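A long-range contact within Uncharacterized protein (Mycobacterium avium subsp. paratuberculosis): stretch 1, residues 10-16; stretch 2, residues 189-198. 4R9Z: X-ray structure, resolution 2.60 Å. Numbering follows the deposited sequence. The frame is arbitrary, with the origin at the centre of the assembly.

Stretch 1 10-16: DVLATLE
Stretch 2 189-198: VLTASLVAYM

L15 lies at the centre of this contact between two helices. Its CA-to-CB bond points toward the other helix, and its m,t rotamer sets CD1 3.6 Å from CD2 of L194 and 4.2 Å from CD1 of L190, and its CD2 reaches the ring edge of Y197, 4.1 Å from CE2. Branched leucine ends suit such a place, since one side chain can fill the space among several neighbours.

One turn back, V11 (t) also points toward the partner; its CG1 lies 3.8 Å from Y197 CE2 and 4.4 Å from L194 CD2. The Y197 ring (chi1 -162°, chi2 -38°) offers apolar carbon to V11 and L15, while its OH bonds elsewhere in the structure. L12 (m,t) starts sideways, but its end swings in, bringing CD2 4.1 Å from CD2 of L190 (t,p) and 4.3 Å from CD1 of L194 (m,t).

Stretch 2 is helical throughout (phi/psi near -65/-42), stretch 1 from its start; the axes pass 11.9 Å apart, directions differing by 114°. L15 and L190 set the register, CA to CA 8.3 Å. Most amides bond four residues back, as in L15 N to V11 O (2.9 Å).

No hydrogen bond crosses; every close side-chain contact is apolar, and 291 Å² is buried, both sides summed. Two hydroxyls turn back on their own helices: S193 OG (p) donates to L190 O at 2.8 Å, T14 OG1 (p) to V11 O at 2.7 Å. At the margin, exposed E16 leaves the helical conformation (phi/psi -82/92).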

ATOM      1  N   ASP B  10      15.168 -24.258  -6.654  1.00 59.54           N
ATOM      2  CA  ASP B  10      14.940 -24.308  -5.217  1.00 59.08           C
ATOM      3  C   ASP B  10      13.873 -23.305  -4.793  1.00 63.02           C
ATOM      4  O   ASP B  10      13.106 -23.562  -3.864  1.00 71.41           O
ATOM      5  CB  ASP B  10      16.242 -24.056  -4.459  1.00 65.81           C
ATOM      6  CG  ASP B  10      17.279 -25.126  -4.726  1.00 71.57           C
ATOM      7  OD1 ASP B  10      16.879 -26.262  -5.057  1.00 66.79           O
ATOM      8  OD2 ASP B  10      18.488 -24.833  -4.605  1.00 69.56           O
ATOM      9  N   VAL B  11      13.820 -22.165  -5.476  1.00 56.35           N
ATOM     10  CA  VAL B  11      12.802 -21.161  -5.188  1.00 57.67           C
ATOM     11  C   VAL B  11      11.422 -21.668  -5.578  1.00 50.85           C
ATOM     12  O   VAL B  11      10.491 -21.637  -4.772  1.00 54.09           O
ATOM     13  CB  VAL B  11      13.084 -19.830  -5.915  1.00 54.39           C
ATOM     14  CG1 VAL B  11      11.867 -18.917  -5.854  1.00 44.83           C
ATOM     15  CG2 VAL B  11      14.305 -19.151  -5.315  1.00 47.88           C
ATOM     16  N   LEU B  12      11.302 -22.150  -6.809  1.00 51.83           N
ATOM     17  CA  LEU B  12      10.038 -22.670  -7.317  1.00 49.95           C
ATOM     18  C   LEU B  12       9.493 -23.783  -6.427  1.00 52.72           C
ATOM     19  O   LEU B  12       8.283 -23.893  -6.229  1.00 59.05           O
ATOM     20  CB  LEU B  12      10.210 -23.175  -8.747  1.00 39.79           C
ATOM     21  CG  LEU B  12      10.490 -22.098  -9.791  1.00 40.66           C
ATOM     22  CD1 LEU B  12      10.707 -22.735 -11.144  1.00 54.44           C
ATOM     23  CD2 LEU B  12       9.335 -21.111  -9.846  1.00 47.54           C
ATOM     24  N   ALA B  13      10.391 -24.609  -5.905  1.00 47.43           N
ATOM     25  CA  ALA B  13      10.008 -25.682  -4.998  1.00 46.91           C
ATOM     26  C   ALA B  13       9.376 -25.130  -3.721  1.00 51.99           C
ATOM     27  O   ALA B  13       8.300 -25.567  -3.314  1.00 46.43           O
ATOM     28  CB  ALA B  13      11.209 -26.548  -4.665  1.00 49.52           C
ATOM     29  N   THR B  14      10.043 -24.164  -3.094  1.00 53.82           N
ATOM     30  CA  THR B  14       9.544 -23.574  -1.854  1.00 49.03           C
ATOM     31  C   THR B  14       8.243 -22.809  -2.084  1.00 46.67           C
ATOM     32  O   THR B  14       7.430 -22.668  -1.174  1.00 46.76           O
ATOM     33  CB  THR B  14      10.578 -22.625  -1.210  1.00 50.74           C
ATOM     34  OG1 THR B  14      10.998 -21.640  -2.162  1.00 44.96           O
ATOM     35  CG2 THR B  14      11.784 -23.406  -0.714  1.00 41.45           C
ATOM     36  N   LEU B  15       8.050 -22.314  -3.303  1.00 47.59           N
ATOM     37  CA  LEU B  15       6.829 -21.594  -3.634  1.00 41.50           C
ATOM     38  C   LEU B  15       5.646 -22.534  -3.827  1.00 50.12           C
ATOM     39  O   LEU B  15       4.496 -22.099  -3.803  1.00 60.39           O
ATOM     40  CB  LEU B  15       7.031 -20.735  -4.878  1.00 37.30           C
ATOM     41  CG  LEU B  15       8.035 -19.599  -4.663  1.00 45.62           C
ATOM     42  CD1 LEU B  15       8.055 -18.652  -5.848  1.00 43.94           C
ATOM     43  CD2 LEU B  15       7.726 -18.852  -3.375  1.00 41.04           C
ATOM     44  N   GLU B  16       5.919 -23.820  -4.028  1.00 49.42           N
ATOM     45  CA  GLU B  16       4.839 -24.801  -4.058  1.00 50.47           C
ATOM     46  C   GLU B  16       4.472 -25.194  -2.639  1.00 45.82           C
ATOM     47  O   GLU B  16       5.050 -26.117  -2.064  1.00 45.68           O
ATOM     48  CB  GLU B  16       5.220 -26.032  -4.876  1.00 54.09           C
ATOM     49  CG  GLU B  16       4.953 -25.875  -6.368  1.00 58.10           C
ATOM     50  CD  GLU B  16       3.531 -25.435  -6.665  1.00 60.55           C
ATOM     51  OE1 GLU B  16       2.594 -26.218  -6.396  1.00 55.44           O
ATOM     52  OE2 GLU B  16       3.350 -24.303  -7.165  1.00 61.08           O
ATOM     53  N   VAL B 189      -0.571 -16.863 -12.003  1.00 47.14           N
ATOM     54  CA  VAL B 189      -0.520 -16.641 -10.562  1.00 44.89           C
ATOM     55  C   VAL B 189       0.898 -16.818 -10.004  1.00 43.55           C
ATOM     56  O   VAL B 189       1.345 -16.029  -9.169  1.00 41.21           O
ATOM     57  CB  VAL B 189      -1.505 -17.581  -9.827  1.00 35.43           C
ATOM     58  CG1 VAL B 189      -1.222 -17.613  -8.337  1.00 37.62           C
ATOM     59  CG2 VAL B 189      -2.938 -17.154 -10.096  1.00 26.63           C
ATOM     60  N   LEU B 190       1.601 -17.856 -10.451  1.00 44.25           N
ATOM     61  CA  LEU B 190       2.986 -18.062 -10.033  1.00 42.68           C
ATOM     62  C   LEU B 190       3.859 -16.900 -10.484  1.00 39.51           C
ATOM     63  O   LEU B 190       4.749 -16.463  -9.761  1.00 45.12           O
ATOM     64  CB  LEU B 190       3.538 -19.379 -10.581  1.00 51.63           C
ATOM     65  CG  LEU B 190       4.968 -19.740 -10.169  1.00 45.89           C
ATOM     66  CD1 LEU B 190       5.137 -19.626  -8.664  1.00 40.84           C
ATOM     67  CD2 LEU B 190       5.325 -21.144 -10.632  1.00 49.49           C
ATOM     68  N   THR B 191       3.603 -16.416 -11.694  1.00 36.95           N
ATOM     69  CA  THR B 191       4.325 -15.281 -12.255  1.00 43.17           C
ATOM     70  C   THR B 191       4.124 -14.015 -11.420  1.00 42.72           C
ATOM     71  O   THR B 191       5.069 -13.265 -11.173  1.00 40.35           O
ATOM     72  CB  THR B 191       3.887 -15.017 -13.708  1.00 43.22           C
ATOM     73  OG1 THR B 191       4.242 -16.144 -14.519  1.00 61.60           O
ATOM     74  CG2 THR B 191       4.560 -13.779 -14.260  1.00 34.99           C
ATOM     75  N   ALA B 192       2.889 -13.779 -10.988  1.00 35.61           N
ATOM     76  CA  ALA B 192       2.582 -12.599 -10.196  1.00 28.31           C
ATOM     77  C   ALA B 192       3.327 -12.621  -8.863  1.00 36.94           C
ATOM     78  O   ALA B 192       3.862 -11.600  -8.429  1.00 36.62           O
ATOM     79  CB  ALA B 192       1.094 -12.494  -9.966  1.00 35.31           C
ATOM     80  N   SER B 193       3.384 -13.786  -8.225  1.00 32.49           N
ATOM     81  CA  SER B 193       4.073 -13.894  -6.945  1.00 39.37           C
ATOM     82  C   SER B 193       5.575 -13.721  -7.128  1.00 41.21           C
ATOM     83  O   SER B 193       6.255 -13.200  -6.247  1.00 41.87           O
ATOM     84  CB  SER B 193       3.785 -15.237  -6.272  1.00 39.29           C
ATOM     85  OG  SER B 193       4.308 -16.311  -7.033  1.00 46.76           O
ATOM     86  N   LEU B 194       6.085 -14.126  -8.286  1.00 40.89           N
ATOM     87  CA  LEU B 194       7.508 -13.994  -8.566  1.00 41.78           C
ATOM     88  C   LEU B 194       7.852 -12.543  -8.840  1.00 40.12           C
ATOM     89  O   LEU B 194       8.920 -12.062  -8.462  1.00 39.68           O
ATOM     90  CB  LEU B 194       7.916 -14.861  -9.752  1.00 43.29           C
ATOM     91  CG  LEU B 194       8.035 -16.355  -9.468  1.00 47.40           C
ATOM     92  CD1 LEU B 194       8.106 -17.126 -10.775  1.00 46.02           C
ATOM     93  CD2 LEU B 194       9.262 -16.620  -8.614  1.00 39.31           C
ATOM     94  N   VAL B 195       6.936 -11.849  -9.504  1.00 39.29           N
ATOM     95  CA  VAL B 195       7.055 -10.414  -9.674  1.00 41.19           C
ATOM     96  C   VAL B 195       7.108  -9.740  -8.305  1.00 43.58           C
ATOM     97  O   VAL B 195       8.028  -8.976  -8.018  1.00 48.33           O
ATOM     98  CB  VAL B 195       5.894  -9.846 -10.484  1.00 41.14           C
ATOM     99  CG1 VAL B 195       5.844  -8.336 -10.336  1.00 35.59           C
ATOM    100  CG2 VAL B 195       6.045 -10.239 -11.938  1.00 35.94           C
ATOM    101  N   ALA B 196       6.127 -10.038  -7.462  1.00 36.94           N
ATOM    102  CA  ALA B 196       6.104  -9.506  -6.104  1.00 36.27           C
ATOM    103  C   ALA B 196       7.366  -9.886  -5.337  1.00 35.84           C
ATOM    104  O   ALA B 196       7.950  -9.053  -4.648  1.00 38.13           O
ATOM    105  CB  ALA B 196       4.867  -9.993  -5.366  1.00 37.76           C
ATOM    106  N   TYR B 197       7.772 -11.148  -5.463  1.00 41.65           N
ATOM    107  CA  TYR B 197       8.990 -11.669  -4.834  1.00 35.82           C
ATOM    108  C   TYR B 197      10.197 -10.781  -5.139  1.00 37.24           C
ATOM    109  O   TYR B 197      10.890 -10.321  -4.234  1.00 37.73           O
ATOM    110  CB  TYR B 197       9.247 -13.103  -5.313  1.00 27.91           C
ATOM    111  CG  TYR B 197      10.185 -13.945  -4.468  1.00 34.79           C
ATOM    112  CD1 TYR B 197      11.319 -13.400  -3.877  1.00 34.75           C
ATOM    113  CD2 TYR B 197       9.936 -15.301  -4.276  1.00 36.94           C
ATOM    114  CE1 TYR B 197      12.173 -14.175  -3.115  1.00 36.75           C
ATOM    115  CE2 TYR B 197      10.786 -16.086  -3.514  1.00 33.44           C
ATOM    116  CZ  TYR B 197      11.903 -15.518  -2.938  1.00 40.19           C
ATOM    117  OH  TYR B 197      12.749 -16.294  -2.178  1.00 42.89           O
ATOM    118  N   MET B 198      10.450 -10.562  -6.425  1.00 42.03           N
ATOM    119  CA  MET B 198      11.611  -9.803  -6.870  1.00 43.84           C
ATOM    120  C   MET B 198      11.445  -8.303  -6.603  1.00 41.22           C
ATOM    121  O   MET B 198      12.413  -7.619  -6.268  1.00 43.57           O
ATOM    122  CB  MET B 198      11.874 -10.077  -8.358  1.00 42.60           C
ATOM    123  CG  MET B 198      11.682  -8.896  -9.294  1.00 48.58           C
ATOM    124  SD  MET B 198      13.137  -7.842  -9.390  1.00 54.95           S
ATOM    125  CE  MET B 198      14.423  -9.076  -9.265  1.00 50.39           C
TER